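Local structure of 2-hydroxyisobutanoyl-CoA mutase large subunit (Aquincola tertiaricarbonis, 4R3U) at residues Q209-Q219 against G254-S262. The protein forms the substrate-binding large subunit of a cobalamin-dependent mutase that interconverts 2-hydroxyisobutyryl-CoA and (S)-3-hydroxybutyryl-CoA. Residues are numbered along the deposited sequence; the frame is centred on the assembly and turned at random.
With 3HC (3-hydroxybutanoyl-coenzyme A), chain E.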
ATOM      1  N   GLN A 209     -13.703   3.832  25.346  1.00 29.25           N
ATOM      2  CA  GLN A 209     -13.261   2.437  25.156  1.00 28.46           C
ATOM      3  C   GLN A 209     -13.856   1.520  26.241  1.00 31.05           C
ATOM      4  O   GLN A 209     -14.423   0.476  25.907  1.00 32.86           O
ATOM      5  CB  GLN A 209     -11.726   2.335  25.082  1.00 28.26           C
ATOM      6  CG  GLN A 209     -11.251   0.990  24.573  1.00 23.00           C
ATOM      7  CD  GLN A 209      -9.836   1.060  24.102  1.00 33.94           C
ATOM      8  OE1 GLN A 209      -8.881   0.831  24.867  1.00 27.67           O
ATOM      9  NE2 GLN A 209      -9.678   1.455  22.846  1.00 21.80           N
ATOM     10  N   ALA A 210     -13.751   1.938  27.520  1.00 24.24           N
ATOM     11  CA  ALA A 210     -14.357   1.316  28.712  1.00 24.21           C
ATOM     12  C   ALA A 210     -14.117  -0.183  29.035  1.00 28.37           C
ATOM     13  O   ALA A 210     -14.147  -0.559  30.206  1.00 28.42           O
ATOM     14  CB  ALA A 210     -15.837   1.664  28.788  1.00 25.00           C
ATOM     15  N   ASP A 211     -13.906  -1.025  28.018  1.00 26.22           N
ATOM     16  CA  ASP A 211     -13.677  -2.480  28.155  1.00 26.19           C
ATOM     17  C   ASP A 211     -12.556  -2.804  29.120  1.00 25.26           C
ATOM     18  O   ASP A 211     -11.385  -2.714  28.770  1.00 21.52           O
ATOM     19  CB  ASP A 211     -13.410  -3.145  26.772  1.00 26.70           C
ATOM     20  CG  ASP A 211     -13.235  -4.653  26.762  1.00 27.43           C
ATOM     21  OD1 ASP A 211     -13.227  -5.274  27.864  1.00 28.20           O
ATOM     22  OD2 ASP A 211     -13.072  -5.212  25.671  1.00 31.76           O
ATOM     23  N   ILE A 212     -12.937  -3.221  30.321  1.00 23.60           N
ATOM     24  CA  ILE A 212     -11.990  -3.578  31.383  1.00 23.03           C
ATOM     25  C   ILE A 212     -11.464  -5.017  31.308  1.00 25.94           C
ATOM     26  O   ILE A 212     -10.335  -5.273  31.700  1.00 27.17           O
ATOM     27  CB  ILE A 212     -12.524  -3.176  32.773  1.00 26.84           C
ATOM     28  CG1 ILE A 212     -11.394  -2.961  33.780  1.00 26.49           C
ATOM     29  CG2 ILE A 212     -13.620  -4.140  33.290  1.00 30.06           C
ATOM     30  CD1 ILE A 212     -10.663  -1.664  33.639  1.00 26.12           C
ATOM     31  N   LEU A 213     -12.246  -5.939  30.773  1.00 22.01           N
ATOM     32  CA  LEU A 213     -11.821  -7.336  30.664  1.00 21.11           C
ATOM     33  C   LEU A 213     -10.529  -7.486  29.853  1.00 27.73           C
ATOM     34  O   LEU A 213      -9.604  -8.195  30.277  1.00 29.94           O
ATOM     35  CB  LEU A 213     -12.984  -8.250  30.194  1.00 20.24           C
ATOM     36  CG  LEU A 213     -14.261  -8.256  31.132  1.00 22.99           C
ATOM     37  CD1 LEU A 213     -15.422  -8.972  30.513  1.00 23.10           C
ATOM     38  CD2 LEU A 213     -13.977  -8.824  32.497  1.00 20.78           C
ATOM     39  N   LYS A 214     -10.399  -6.689  28.788  1.00 23.11           N
ATOM     40  CA  LYS A 214      -9.220  -6.704  27.941  1.00 22.50           C
ATOM     41  C   LYS A 214      -8.031  -6.035  28.612  1.00 28.18           C
ATOM     42  O   LYS A 214      -6.905  -6.236  28.181  1.00 28.20           O
ATOM     43  CB  LYS A 214      -9.540  -6.113  26.548  1.00 24.72           C
ATOM     44  CG  LYS A 214      -9.850  -4.631  26.508  1.00 21.03           C
ATOM     45  CD  LYS A 214      -8.644  -3.767  26.190  1.00 12.27           C
ATOM     46  CE  LYS A 214      -9.100  -2.362  25.868  1.00 22.47           C
ATOM     47  NZ  LYS A 214      -9.548  -1.585  27.071  1.00 14.37           N
ATOM     48  N   GLU A 215      -8.283  -5.215  29.655  1.00 26.18           N
ATOM     49  CA  GLU A 215      -7.247  -4.536  30.452  1.00 24.65           C
ATOM     50  C   GLU A 215      -6.542  -5.561  31.331  1.00 28.14           C
ATOM     51  O   GLU A 215      -5.319  -5.573  31.386  1.00 27.79           O
ATOM     52  CB  GLU A 215      -7.865  -3.412  31.298  1.00 25.52           C
ATOM     53  CG  GLU A 215      -8.316  -2.196  30.477  1.00 26.70           C
ATOM     54  CD  GLU A 215      -7.226  -1.551  29.646  1.00 24.92           C
ATOM     55  OE1 GLU A 215      -6.059  -1.574  30.084  1.00 28.46           O
ATOM     56  OE2 GLU A 215      -7.513  -1.114  28.513  1.00 36.78           O
ATOM     57  N   TYR A 216      -7.317  -6.474  31.960  1.00 24.16           N
ATOM     58  CA  TYR A 216      -6.744  -7.556  32.773  1.00 24.04           C
ATOM     59  C   TYR A 216      -5.980  -8.544  31.887  1.00 28.09           C
ATOM     60  O   TYR A 216      -4.906  -9.022  32.251  1.00 28.89           O
ATOM     61  CB  TYR A 216      -7.833  -8.278  33.591  1.00 24.81           C
ATOM     62  CG  TYR A 216      -8.529  -7.376  34.586  1.00 25.00           C
ATOM     63  CD1 TYR A 216      -7.855  -6.875  35.697  1.00 26.31           C
ATOM     64  CD2 TYR A 216      -9.868  -7.035  34.428  1.00 25.45           C
ATOM     65  CE1 TYR A 216      -8.488  -6.020  36.603  1.00 28.13           C
ATOM     66  CE2 TYR A 216     -10.514  -6.191  35.334  1.00 26.44           C
ATOM     67  CZ  TYR A 216      -9.817  -5.675  36.414  1.00 31.07           C
ATOM     68  OH  TYR A 216     -10.449  -4.829  37.298  1.00 26.66           O
ATOM     69  N   MET A 217      -6.547  -8.815  30.712  1.00 23.65           N
ATOM     70  CA  MET A 217      -6.045  -9.715  29.694  1.00 20.97           C
ATOM     71  C   MET A 217      -4.793  -9.138  28.996  1.00 24.73           C
ATOM     72  O   MET A 217      -3.811  -9.867  28.789  1.00 25.94           O
ATOM     73  CB  MET A 217      -7.140  -9.890  28.619  1.00 21.62           C
ATOM     74  CG  MET A 217      -8.188 -10.897  28.918  1.00 24.29           C
ATOM     75  SD  MET A 217      -9.051 -11.261  27.362  1.00 26.91           S
ATOM     76  CE  MET A 217     -10.434 -12.156  28.000  1.00 25.58           C
ATOM     77  N   ALA A 218      -4.854  -7.864  28.564  1.00 19.51           N
ATOM     78  CA  ALA A 218      -3.803  -7.282  27.727  1.00 19.32           C
ATOM     79  C   ALA A 218      -3.323  -5.856  27.960  1.00 22.45           C
ATOM     80  O   ALA A 218      -2.128  -5.665  27.918  1.00 20.68           O
ATOM     81  CB  ALA A 218      -4.162  -7.464  26.252  1.00 19.62           C
ATOM     82  N   GLN A 219      -4.206  -4.841  28.051  1.00 20.91           N
ATOM     83  CA  GLN A 219      -3.701  -3.465  28.115  1.00 20.72           C
ATOM     84  C   GLN A 219      -3.109  -2.989  29.458  1.00 25.70           C
ATOM     85  O   GLN A 219      -2.270  -2.078  29.490  1.00 23.18           O
ATOM     86  CB  GLN A 219      -4.631  -2.464  27.421  1.00 21.57           C
ATOM     87  CG  GLN A 219      -4.053  -1.043  27.409  1.00 19.12           C
ATOM     88  CD  GLN A 219      -4.666  -0.151  26.401  1.00 27.31           C
ATOM     89  OE1 GLN A 219      -3.960   0.387  25.568  1.00 22.00           O
ATOM     90  NE2 GLN A 219      -5.991   0.033  26.461  1.00 17.11           N
ATOM     91  N   GLY A 254     -10.069  -6.074  20.617  1.00 20.28           N
ATOM     92  CA  GLY A 254      -9.163  -7.162  20.264  1.00 20.13           C
ATOM     93  C   GLY A 254      -7.771  -6.642  19.949  1.00 20.77           C
ATOM     94  O   GLY A 254      -6.785  -7.363  20.142  1.00 18.39           O
ATOM     95  N   TYR A 255      -7.699  -5.355  19.514  1.00 16.91           N
ATOM     96  CA  TYR A 255      -6.459  -4.678  19.177  1.00 17.17           C
ATOM     97  C   TYR A 255      -5.300  -4.947  20.171  1.00 23.34           C
ATOM     98  O   TYR A 255      -4.205  -5.366  19.772  1.00 24.27           O
ATOM     99  CB  TYR A 255      -6.691  -3.154  18.999  1.00 17.36           C
ATOM    100  CG  TYR A 255      -5.439  -2.415  18.553  1.00 17.33           C
ATOM    101  CD1 TYR A 255      -5.074  -2.363  17.207  1.00 17.51           C
ATOM    102  CD2 TYR A 255      -4.576  -1.836  19.485  1.00 17.81           C
ATOM    103  CE1 TYR A 255      -3.877  -1.775  16.800  1.00 16.74           C
ATOM    104  CE2 TYR A 255      -3.380  -1.234  19.090  1.00 18.23           C
ATOM    105  CZ  TYR A 255      -3.031  -1.206  17.745  1.00 23.09           C
ATOM    106  OH  TYR A 255      -1.855  -0.605  17.343  1.00 21.82           O
ATOM    107  N   HIS A 256      -5.556  -4.675  21.455  1.00 20.59           N
ATOM    108  CA  HIS A 256      -4.598  -4.787  22.545  1.00 19.61           C
ATOM    109  C   HIS A 256      -4.202  -6.215  22.799  1.00 24.38           C
ATOM    110  O   HIS A 256      -3.059  -6.452  23.184  1.00 23.45           O
ATOM    111  CB  HIS A 256      -5.159  -4.124  23.802  1.00 19.61           C
ATOM    112  CG  HIS A 256      -5.863  -2.833  23.512  1.00 22.29           C
ATOM    113  ND1 HIS A 256      -7.214  -2.806  23.162  1.00 24.50           N
ATOM    114  CD2 HIS A 256      -5.381  -1.570  23.495  1.00 22.79           C
ATOM    115  CE1 HIS A 256      -7.503  -1.530  22.967  1.00 22.99           C
ATOM    116  NE2 HIS A 256      -6.437  -0.749  23.162  1.00 22.76           N
ATOM    117  N   ILE A 257      -5.154  -7.175  22.608  1.00 22.99           N
ATOM    118  CA  ILE A 257      -4.907  -8.610  22.754  1.00 22.53           C
ATOM    119  C   ILE A 257      -3.885  -8.989  21.669  1.00 24.65           C
ATOM    120  O   ILE A 257      -2.865  -9.613  21.988  1.00 24.73           O
ATOM    121  CB  ILE A 257      -6.240  -9.448  22.711  1.00 26.50           C
ATOM    122  CG1 ILE A 257      -7.125  -9.179  23.968  1.00 27.20           C
ATOM    123  CG2 ILE A 257      -5.980 -10.972  22.544  1.00 25.57           C
ATOM    124  CD1 ILE A 257      -8.630  -9.389  23.762  1.00 25.42           C
ATOM    125  N   SER A 258      -4.119  -8.547  20.407  1.00 20.22           N
ATOM    126  CA  SER A 258      -3.177  -8.800  19.304  1.00 19.54           C
ATOM    127  C   SER A 258      -1.801  -8.177  19.594  1.00 21.82           C
ATOM    128  O   SER A 258      -0.772  -8.857  19.518  1.00 21.47           O
ATOM    129  CB  SER A 258      -3.721  -8.248  17.993  1.00 19.93           C
ATOM    130  OG  SER A 258      -2.864  -8.611  16.926  1.00 22.92           O
ATOM    131  N   GLU A 259      -1.800  -6.875  19.907  1.00 18.38           N
ATOM    132  CA  GLU A 259      -0.593  -6.094  20.184  1.00 17.97           C
ATOM    133  C   GLU A 259       0.212  -6.577  21.411  1.00 20.24           C
ATOM    134  O   GLU A 259       1.436  -6.359  21.463  1.00 19.74           O
ATOM    135  CB  GLU A 259      -0.918  -4.605  20.222  1.00 18.22           C
ATOM    136  CG  GLU A 259      -1.309  -4.070  18.858  1.00 19.47           C
ATOM    137  CD  GLU A 259      -0.154  -3.731  17.942  1.00 34.81           C
ATOM    138  OE1 GLU A 259      -0.116  -4.265  16.811  1.00 36.73           O
ATOM    139  OE2 GLU A 259       0.733  -2.957  18.369  1.00 28.10           O
ATOM    140  N   ALA A 260      -0.469  -7.269  22.361  1.00 16.13           N
ATOM    141  CA  ALA A 260       0.153  -7.904  23.525  1.00 16.19           C
ATOM    142  C   ALA A 260       0.889  -9.210  23.088  1.00 18.80           C
ATOM    143  O   ALA A 260       1.565  -9.828  23.905  1.00 18.41           O
ATOM    144  CB  ALA A 260      -0.897  -8.221  24.581  1.00 16.30           C
ATOM    145  N   GLY A 261       0.663  -9.641  21.837  1.00 16.47           N
ATOM    146  CA  GLY A 261       1.293 -10.795  21.205  1.00 16.84           C
ATOM    147  C   GLY A 261       0.405 -11.936  20.774  1.00 21.69           C
ATOM    148  O   GLY A 261       0.903 -13.048  20.571  1.00 23.04           O
ATOM    149  N   SER A 262      -0.917 -11.712  20.700  1.00 20.66           N
ATOM    150  CA  SER A 262      -1.859 -12.789  20.352  1.00 20.89           C
ATOM    151  C   SER A 262      -1.895 -13.088  18.863  1.00 26.91           C
ATOM    152  O   SER A 262      -1.407 -12.326  18.025  1.00 25.69           O
ATOM    153  CB  SER A 262      -3.271 -12.466  20.843  1.00 23.61           C
ATOM    154  OG  SER A 262      -4.080 -11.845  19.848  1.00 26.65           O
TER
HETATM  155  N1A 3HC E 801     -25.554   4.440   5.153  0.50 46.88           N
HETATM  156  C2A 3HC E 801     -26.432   5.226   6.050  0.50 45.91           C
HETATM  157  N3A 3HC E 801     -25.771   5.567   7.316  0.50 44.89           N
HETATM  158  C4A 3HC E 801     -24.496   5.189   7.576  0.50 45.41           C
HETATM  159  C5A 3HC E 801     -23.771   4.466   6.697  0.50 46.16           C
HETATM  160  C6A 3HC E 801     -24.309   4.085   5.517  0.50 45.41           C
HETATM  161  N6A 3HC E 801     -23.546   3.370   4.691  0.50 43.70           N
HETATM  162  N7A 3HC E 801     -22.567   4.271   7.242  0.50 44.40           N
HETATM  163  C8A 3HC E 801     -22.545   4.868   8.430  0.50 42.80           C
HETATM  164  N9A 3HC E 801     -23.740   5.406   8.650  0.50 42.50           N
HETATM  165  C1B 3HC E 801     -24.223   6.180   9.834  0.50 38.06           C
HETATM  166  C2B 3HC E 801     -24.271   5.345  11.097  0.50 35.54           C
HETATM  167  O2B 3HC E 801     -25.511   4.641  11.220  0.50 35.58           O
HETATM  168  C3B 3HC E 801     -24.101   6.397  12.180  0.50 38.73           C
HETATM  169  O3B 3HC E 801     -25.359   7.061  12.456  0.50 44.84           O
HETATM  170  P3B 3HC E 801     -25.890   7.368  13.950  0.50 43.89           P
HETATM  171  O7A 3HC E 801     -24.842   8.248  14.504  0.50 45.33           O
HETATM  172  O8A 3HC E 801     -27.184   8.041  13.677  0.50 47.76           O
HETATM  173  O9A 3HC E 801     -25.989   6.013  14.539  0.50 39.49           O
HETATM  174  C4B 3HC E 801     -23.161   7.414  11.541  0.50 36.96           C
HETATM  175  O4B 3HC E 801     -23.293   7.255  10.095  0.50 38.51           O
HETATM  176  C5B 3HC E 801     -21.712   7.204  12.014  0.50 34.44           C
HETATM  177  O5B 3HC E 801     -21.159   6.015  11.407  0.50 33.39           O
HETATM  178  P1A 3HC E 801     -20.674   4.709  12.252  0.50 33.76           P
HETATM  179  O1A 3HC E 801     -21.389   4.602  13.553  0.50 34.58           O
HETATM  180  O2A 3HC E 801     -20.693   3.547  11.348  0.50 32.48           O
HETATM  181  O3A 3HC E 801     -19.104   5.157  12.427  0.50 33.55           O
HETATM  182  P2A 3HC E 801     -18.416   5.871  13.715  0.50 29.74           P
HETATM  183  O4A 3HC E 801     -17.007   6.128  13.382  0.50 28.43           O
HETATM  184  O5A 3HC E 801     -19.245   6.992  14.222  0.50 33.02           O
HETATM  185  O6A 3HC E 801     -18.511   4.701  14.775  0.50 28.82           O
HETATM  186  CBP 3HC E 801     -17.783   2.827  16.127  0.50 27.99           C
HETATM  187  CCP 3HC E 801     -17.744   3.485  14.731  0.50 29.25           C
HETATM  188  CDP 3HC E 801     -19.230   2.370  16.356  0.50 26.17           C
HETATM  189  CEP 3HC E 801     -16.891   1.579  16.127  0.50 28.00           C
HETATM  190  CAP 3HC E 801     -17.359   3.838  17.245  0.50 27.59           C
HETATM  191  OAP 3HC E 801     -17.498   3.330  18.590  0.50 27.43           O
HETATM  192  C9P 3HC E 801     -16.008   4.581  17.037  0.50 28.49           C
HETATM  193  O9P 3HC E 801     -15.950   5.633  16.399  0.50 29.02           O
HETATM  194  N8P 3HC E 801     -14.944   4.063  17.671  0.50 28.88           N
HETATM  195  C7P 3HC E 801     -13.631   4.715  17.608  0.50 26.92           C
HETATM  196  C6P 3HC E 801     -12.676   4.077  18.607  0.50 24.04           C
HETATM  197  C5P 3HC E 801     -11.260   4.653  18.507  0.50 21.79           C
HETATM  198  O5P 3HC E 801     -10.929   5.461  17.635  0.50 21.65           O
HETATM  199  N4P 3HC E 801     -10.441   4.190  19.457  0.50 20.57           N
HETATM  200  C3P 3HC E 801      -9.042   4.586  19.541  0.50 22.35           C
HETATM  201  C2P 3HC E 801      -8.304   3.498  20.271  0.50 22.78           C
HETATM  202  S1P 3HC E 801      -6.518   3.834  20.355  0.50 26.37           S
HETATM  203  C1  3HC E 801      -6.058   2.379  21.311  0.50 27.73           C
HETATM  204  O1  3HC E 801      -6.709   1.954  22.264  0.50 27.03           O
HETATM  205  C2  3HC E 801      -4.825   1.598  20.822  0.50 29.36           C
HETATM  206  C3  3HC E 801      -3.511   2.270  21.229  0.50 31.51           C
HETATM  207  O3  3HC E 801      -3.483   3.598  20.719  0.50 33.43           O
HETATM  208  C4  3HC E 801      -3.332   2.275  22.754  0.50 31.00           C
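Gln209 and His256 meet in the acyl-CoA site of the TIM barrel, where both grip the thioester carbonyl of the substrate. His256 NE2 donates to O1 of 3HC over 2.9 Å, at the edge of the imidazole, and Gln209 NE2 donates to the same oxygen over 3.1 Å; two donors on one carbonyl would probably polarise it. The same donors hold the thioester oxygen of bound 2-hydroxyisobutyryl-CoA. Between the two side chains, Gln209 OE1 lies 3.3 Å from His256 CE1, with amide and ring planes 69° apart. The Gln209 chain reaches the ring because CG lies anti to the backbone N and the rest runs extended. The Lys214 methylenes cross the ND1/CE1 side of the ring obliquely, CE 3.3 Å from His256 ND1, while the Gln219 amide, tilted against the ring, sets OE1 3.2 Å from His256 CD2. A buried polar cluster holds these neighbours: Lys214 NZ forms a salt bridge with Glu215 OE2 (2.5 Å) and bonds to Asp211 O, and Gln219 NE2 takes the syn lone pair of Glu215 OE2 in a nearly straight bond (174°). A methionine in place of Lys214 would probably leave Glu215 OE2 without its charged mate and Asp211 O without this donor. Farther along, Ala218 CB wedges against Ala260 CB (3.7 Å) and the Ile257 side chain, which also meets Met217 SD. The axes of the short helices 213-219 and 255-259 run 13° apart with a closest approach of 8.3 Å, each helix following a barrel strand, 206-208 and 252-253 respectively; helix 264-283 packs on Leu213 and Met217, and helix 226-243 on Leu213 and Tyr216.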